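Local coordinates for thrombospondin related anonymous protein (Plasmodium falciparum, PDB 4F1J) that probably serves as an adhesin of the malaria parasite, binding host ligands through a magnesium-loaded von Willebrand factor A domain, at residues A[147-161]-A[175-188]. Sequence-based numbering, arbitrary orientation.
With SO4 (sulfate ion), chain E; EDO (1,2-ethanediol), chain L.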
loop_
_atom_site.group_PDB
_atom_site.type_symbol
_atom_site.label_atom_id
_atom_site.label_comp_id
_atom_site.label_asym_id
_atom_site.label_seq_id
_atom_site.Cartn_x
_atom_site.Cartn_y
_atom_site.Cartn_z
ATOM N N ALA A 147 -4.837 1.106 -4.969
ATOM C CA ALA A 147 -5.622 0.067 -4.303
ATOM C C ALA A 147 -5.578 0.298 -2.805
ATOM O O ALA A 147 -4.586 0.793 -2.299
ATOM C CB ALA A 147 -5.087 -1.332 -4.656
ATOM N N VAL A 148 -6.646 -0.075 -2.109
ATOM C CA VAL A 148 -6.723 0.086 -0.665
ATOM C C VAL A 148 -7.229 -1.186 0.014
ATOM O O VAL A 148 -8.254 -1.767 -0.363
ATOM C CB VAL A 148 -7.646 1.256 -0.247
ATOM C CG1 VAL A 148 -7.800 1.301 1.279
ATOM C CG2 VAL A 148 -7.108 2.615 -0.763
ATOM N N PHE A 149 -6.521 -1.580 1.058
ATOM C CA PHE A 149 -6.912 -2.705 1.918
ATOM C C PHE A 149 -7.212 -2.098 3.286
ATOM O O PHE A 149 -6.299 -1.673 3.998
ATOM C CB PHE A 149 -5.764 -3.716 1.990
ATOM C CG PHE A 149 -6.094 -5.003 2.730
ATOM C CD1 PHE A 149 -5.914 -5.088 4.106
ATOM C CD2 PHE A 149 -6.536 -6.130 2.042
ATOM C CE1 PHE A 149 -6.172 -6.264 4.794
ATOM C CE2 PHE A 149 -6.813 -7.315 2.733
ATOM C CZ PHE A 149 -6.621 -7.385 4.091
ATOM N N GLY A 150 -8.494 -2.058 3.640
ATOM C CA GLY A 150 -8.948 -1.454 4.889
ATOM C C GLY A 150 -9.074 -2.474 5.992
ATOM O O GLY A 150 -9.478 -3.610 5.756
ATOM N N ILE A 151 -8.751 -2.059 7.208
ATOM C CA ILE A 151 -8.691 -2.975 8.342
ATOM C C ILE A 151 -9.458 -2.421 9.532
ATOM O O ILE A 151 -9.224 -1.306 9.956
ATOM C CB ILE A 151 -7.260 -3.216 8.815
ATOM C CG1 ILE A 151 -6.363 -3.585 7.639
ATOM C CG2 ILE A 151 -7.245 -4.320 9.868
ATOM C CD1 ILE A 151 -4.901 -3.577 7.950
ATOM N N GLY A 152 -10.340 -3.239 10.083
ATOM C CA GLY A 152 -10.973 -2.921 11.346
ATOM C C GLY A 152 -12.128 -1.968 11.181
ATOM O O GLY A 152 -12.606 -1.694 10.058
ATOM N N GLN A 153 -12.553 -1.418 12.319
ATOM C CA GLN A 153 -13.769 -0.620 12.382
ATOM C C GLN A 153 -13.601 0.886 12.197
ATOM O O GLN A 153 -14.597 1.607 12.132
ATOM C CB GLN A 153 -14.483 -0.904 13.708
ATOM C CG GLN A 153 -15.056 -2.300 13.802
ATOM C CD GLN A 153 -16.199 -2.520 12.829
ATOM N N GLY A 154 -12.365 1.365 12.088
ATOM C CA GLY A 154 -12.096 2.787 11.987
ATOM C C GLY A 154 -12.040 3.358 10.579
ATOM O O GLY A 154 -11.881 4.568 10.423
ATOM N N ILE A 155 -12.180 2.500 9.567
ATOM C CA ILE A 155 -12.127 2.911 8.177
ATOM C C ILE A 155 -13.459 3.510 7.745
ATOM O O ILE A 155 -14.510 3.305 8.393
ATOM C CB ILE A 155 -11.776 1.739 7.220
ATOM C CG1 ILE A 155 -12.763 0.570 7.373
ATOM C CG2 ILE A 155 -10.349 1.233 7.465
ATOM C CD1 ILE A 155 -12.618 -0.515 6.282
ATOM N N ASN A 156 -13.412 4.240 6.635
ATOM C CA ASN A 156 -14.601 4.644 5.938
ATOM C C ASN A 156 -14.619 4.024 4.539
ATOM O O ASN A 156 -13.800 4.340 3.692
ATOM C CB ASN A 156 -14.727 6.161 5.849
ATOM C CG ASN A 156 -16.061 6.576 5.294
ATOM O OD1 ASN A 156 -16.211 6.797 4.093
ATOM N ND2 ASN A 156 -17.074 6.552 6.148
ATOM N N VAL A 157 -15.554 3.122 4.322
ATOM C CA VAL A 157 -15.623 2.382 3.065
ATOM C C VAL A 157 -15.853 3.291 1.850
ATOM O O VAL A 157 -15.198 3.131 0.815
ATOM C CB VAL A 157 -16.691 1.282 3.150
ATOM C CG1 VAL A 157 -16.918 0.626 1.797
ATOM C CG2 VAL A 157 -16.309 0.277 4.212
ATOM N N ALA A 158 -16.788 4.238 1.969
ATOM C CA ALA A 158 -17.082 5.177 0.886
ATOM C C ALA A 158 -15.810 5.910 0.463
ATOM O O ALA A 158 -15.485 5.985 -0.730
ATOM C CB ALA A 158 -18.151 6.181 1.341
ATOM N N PHE A 159 -15.070 6.426 1.438
ATOM C CA PHE A 159 -13.870 7.161 1.086
ATOM C C PHE A 159 -12.826 6.264 0.431
ATOM O O PHE A 159 -12.176 6.673 -0.520
ATOM C CB PHE A 159 -13.219 7.853 2.274
ATOM C CG PHE A 159 -11.887 8.404 1.938
ATOM C CD1 PHE A 159 -11.790 9.616 1.267
ATOM C CD2 PHE A 159 -10.725 7.652 2.151
ATOM C CE1 PHE A 159 -10.564 10.113 0.907
ATOM C CE2 PHE A 159 -9.523 8.145 1.788
ATOM C CZ PHE A 159 -9.434 9.384 1.150
ATOM N N ASN A 160 -12.631 5.058 0.958
ATOM C CA ASN A 160 -11.656 4.156 0.346
ATOM C C ASN A 160 -12.027 3.836 -1.107
ATOM O O ASN A 160 -11.175 3.808 -1.988
ATOM C CB ASN A 160 -11.559 2.866 1.141
ATOM C CG ASN A 160 -10.972 3.058 2.533
ATOM O OD1 ASN A 160 -10.287 4.038 2.828
ATOM N ND2 ASN A 160 -11.271 2.114 3.403
ATOM N N ARG A 161 -13.313 3.581 -1.349
ATOM C CA ARG A 161 -13.807 3.295 -2.684
ATOM C C ARG A 161 -13.636 4.485 -3.623
ATOM O O ARG A 161 -13.176 4.292 -4.745
ATOM C CB ARG A 161 -15.250 2.795 -2.608
ATOM C CG ARG A 161 -15.339 1.359 -2.055
ATOM C CD ARG A 161 -16.780 0.900 -1.857
ATOM N NE ARG A 161 -17.458 0.820 -3.142
ATOM C CZ ARG A 161 -17.694 -0.300 -3.831
ATOM N NH1 ARG A 161 -17.401 -1.502 -3.353
ATOM N NH2 ARG A 161 -18.282 -0.208 -5.004
ATOM N N LEU A 175 -10.192 -2.955 -6.813
ATOM C CA LEU A 175 -9.075 -2.262 -6.157
ATOM C C LEU A 175 -9.307 -1.975 -4.672
ATOM O O LEU A 175 -8.515 -1.266 -4.069
ATOM C CB LEU A 175 -8.763 -0.948 -6.879
ATOM C CG LEU A 175 -8.209 -1.134 -8.303
ATOM C CD1 LEU A 175 -7.982 0.223 -8.938
ATOM C CD2 LEU A 175 -6.922 -1.939 -8.297
ATOM N N TYR A 176 -10.360 -2.554 -4.101
ATOM C CA TYR A 176 -10.661 -2.369 -2.701
ATOM C C TYR A 176 -11.044 -3.685 -2.013
ATOM O O TYR A 176 -11.804 -4.475 -2.555
ATOM C CB TYR A 176 -11.775 -1.330 -2.516
ATOM C CG TYR A 176 -12.110 -1.134 -1.061
ATOM C CD1 TYR A 176 -11.159 -0.640 -0.178
ATOM C CD2 TYR A 176 -13.358 -1.489 -0.541
ATOM C CE1 TYR A 176 -11.428 -0.501 1.188
ATOM C CE2 TYR A 176 -13.649 -1.318 0.811
ATOM C CZ TYR A 176 -12.687 -0.830 1.673
ATOM O OH TYR A 176 -12.974 -0.659 3.019
ATOM N N ALA A 177 -10.526 -3.902 -0.814
ATOM C CA ALA A 177 -11.028 -4.938 0.072
ATOM C C ALA A 177 -10.868 -4.455 1.493
ATOM O O ALA A 177 -10.086 -3.533 1.772
ATOM C CB ALA A 177 -10.277 -6.269 -0.164
ATOM N N ASP A 178 -11.616 -5.069 2.401
ATOM C CA ASP A 178 -11.384 -4.828 3.811
ATOM C C ASP A 178 -11.517 -6.121 4.626
ATOM O O ASP A 178 -11.961 -7.167 4.120
ATOM C CB ASP A 178 -12.209 -3.635 4.335
ATOM C CG ASP A 178 -13.703 -3.777 4.117
ATOM O OD1 ASP A 178 -14.248 -4.907 4.286
ATOM O OD2 ASP A 178 -14.352 -2.748 3.821
ATOM N N SER A 179 -11.102 -6.033 5.889
ATOM C CA SER A 179 -10.998 -7.195 6.775
ATOM C C SER A 179 -10.996 -6.788 8.238
ATOM O O SER A 179 -10.491 -5.727 8.598
ATOM C CB SER A 179 -9.692 -7.939 6.507
ATOM O OG SER A 179 -9.591 -9.121 7.306
ATOM N N ALA A 180 -11.535 -7.656 9.088
ATOM C CA ALA A 180 -11.329 -7.541 10.530
ATOM C C ALA A 180 -9.889 -7.897 10.797
ATOM O O ALA A 180 -9.292 -8.640 10.010
ATOM C CB ALA A 180 -12.275 -8.481 11.289
ATOM N N TRP A 181 -9.337 -7.407 11.903
ATOM C CA TRP A 181 -7.942 -7.598 12.216
ATOM C C TRP A 181 -7.533 -9.079 12.164
ATOM O O TRP A 181 -6.534 -9.434 11.560
ATOM C CB TRP A 181 -7.616 -7.014 13.597
ATOM C CG TRP A 181 -7.248 -5.583 13.533
ATOM C CD1 TRP A 181 -7.981 -4.528 13.947
ATOM C CD2 TRP A 181 -6.055 -5.045 12.945
ATOM N NE1 TRP A 181 -7.311 -3.360 13.694
ATOM C CE2 TRP A 181 -6.122 -3.648 13.078
ATOM C CE3 TRP A 181 -4.928 -5.615 12.335
ATOM C CZ2 TRP A 181 -5.116 -2.803 12.606
ATOM C CZ3 TRP A 181 -3.928 -4.784 11.874
ATOM C CH2 TRP A 181 -4.021 -3.383 12.018
ATOM N N GLU A 182 -8.330 -9.928 12.811
ATOM C CA GLU A 182 -7.992 -11.352 12.938
ATOM C C GLU A 182 -7.934 -12.089 11.600
ATOM O O GLU A 182 -7.245 -13.112 11.508
ATOM C CB GLU A 182 -8.978 -12.061 13.867
ATOM C CG GLU A 182 -10.407 -11.904 13.466
ATOM C CD GLU A 182 -11.125 -10.769 14.175
ATOM O OE1 GLU A 182 -10.533 -9.653 14.419
ATOM O OE2 GLU A 182 -12.321 -11.009 14.482
ATOM N N ASN A 183 -8.601 -11.543 10.573
ATOM C CA ASN A 183 -8.799 -12.221 9.302
ATOM C C ASN A 183 -7.915 -11.708 8.152
ATOM O O ASN A 183 -8.016 -12.213 7.034
ATOM C CB ASN A 183 -10.276 -12.079 8.897
ATOM C CG ASN A 183 -10.686 -13.024 7.808
ATOM O OD1 ASN A 183 -11.408 -12.635 6.877
ATOM N ND2 ASN A 183 -10.283 -14.289 7.923
ATOM N N VAL A 184 -7.036 -10.741 8.429
ATOM C CA VAL A 184 -6.311 -10.057 7.335
ATOM C C VAL A 184 -5.530 -11.000 6.422
ATOM O O VAL A 184 -5.500 -10.790 5.216
ATOM C CB VAL A 184 -5.388 -8.930 7.827
ATOM C CG1 VAL A 184 -6.252 -7.779 8.375
ATOM C CG2 VAL A 184 -4.367 -9.407 8.835
ATOM N N LYS A 185 -4.945 -12.061 6.973
ATOM C CA LYS A 185 -4.099 -12.925 6.136
ATOM C C LYS A 185 -4.914 -13.803 5.179
ATOM O O LYS A 185 -4.363 -14.334 4.210
ATOM C CB LYS A 185 -3.131 -13.772 6.983
ATOM C CG LYS A 185 -1.909 -12.974 7.473
ATOM C CD LYS A 185 -1.044 -13.792 8.428
ATOM C CE LYS A 185 -0.146 -14.752 7.678
ATOM N NZ LYS A 185 0.648 -15.555 8.645
ATOM N N ASN A 186 -6.216 -13.943 5.442
ATOM C CA ASN A 186 -7.129 -14.669 4.543
ATOM C C ASN A 186 -7.712 -13.822 3.422
ATOM O O ASN A 186 -8.252 -14.361 2.453
ATOM C CB ASN A 186 -8.272 -15.265 5.346
ATOM C CG ASN A 186 -7.788 -16.185 6.444
ATOM O OD1 ASN A 186 -8.215 -16.067 7.600
ATOM N ND2 ASN A 186 -6.893 -17.111 6.095
ATOM N N VAL A 187 -7.618 -12.505 3.550
ATOM C CA VAL A 187 -8.227 -11.583 2.576
ATOM C C VAL A 187 -7.161 -11.047 1.603
ATOM O O VAL A 187 -7.474 -10.729 0.461
ATOM C CB VAL A 187 -8.987 -10.423 3.283
ATOM C CG1 VAL A 187 -9.671 -9.502 2.235
ATOM C CG2 VAL A 187 -10.036 -10.986 4.252
ATOM N N ILE A 188 -5.901 -11.036 2.032
ATOM C CA ILE A 188 -4.832 -10.349 1.279
ATOM C C ILE A 188 -4.506 -11.032 -0.055
ATOM O O ILE A 188 -4.279 -10.363 -1.059
ATOM C CB ILE A 188 -3.543 -10.158 2.149
ATOM C CG1 ILE A 188 -2.535 -9.205 1.470
ATOM C CG2 ILE A 188 -2.871 -11.501 2.444
ATOM C CD1 ILE A 188 -3.035 -7.803 1.236
HETATM S S SO4 E . -12.101 -5.743 13.923
HETATM O O1 SO4 E . -12.636 -6.886 14.672
HETATM O O2 SO4 E . -11.972 -4.597 14.832
HETATM O O3 SO4 E . -10.787 -6.104 13.451
HETATM O O4 SO4 E . -13.024 -5.449 12.811
HETATM C C1 EDO L . -12.398 -2.633 -10.943
HETATM O O1 EDO L . -13.573 -3.038 -10.237
HETATM C C2 EDO L . -11.762 -1.351 -10.408
HETATM O O2 EDO L . -11.474 -1.390 -9.004
#
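With CG of Phe-149 (chi1 -174°) and CG1 of Ile-188 both anti to their backbone N, Ile-188 CD1 comes to sit over one face of the Phe-149 ring, 4.3 Å from the centroid and displaced toward the rim. Val-184 CG1 lies at the edge, in the ring plane, and Val-187 CG1 closes on Phe-149 CE2 at 3.6 Å. The Phe-191 ring, edge-to-face with Phe-149, and Leu-32 of helix 22-38 extend this core. Farther along the same face, Ile-151 CG2, also anti to its N, stands over the centre of the Trp-181 six-membered ring (3.4 Å to the centroid), a CH-pi contact.

The strands 147-151 and 176-179 run parallel, their axes 15° apart, and five backbone hydrogen bonds, beginning with Val-148 N to Leu-175 O at 3.0 Å, zip them together. Helix 157-163 makes the crossover, so this is the beta-alpha-beta unit that ends the Rossmann-like sheet of the von Willebrand factor A domain, with 176-179 as an outermost strand. Strand alternation puts the Val-148 and Tyr-176 pair on the face opposite Phe-149 and Ala-177.

On the Tyr-176 face, Asn-160 ND2 donates to Tyr-176 OH at 3.3 Å; the bond is long but straight (165°), and the hydroxyl lies practically in the amide plane. The same hydroxyl donates weakly to Asp-178 OD2. Ile-155 CD1 approaches Tyr-176 OH head-on at 3.3 Å, whereas Val-157 crosses the phenol side chain at about a right angle, its CG1 3.9 Å from Tyr-176 CE2. The side chain of Trp-181 lies about 4 Å (nearest atoms) from that of Asp-123, which with Ser-17 and Ser-19 belongs to a magnesium site.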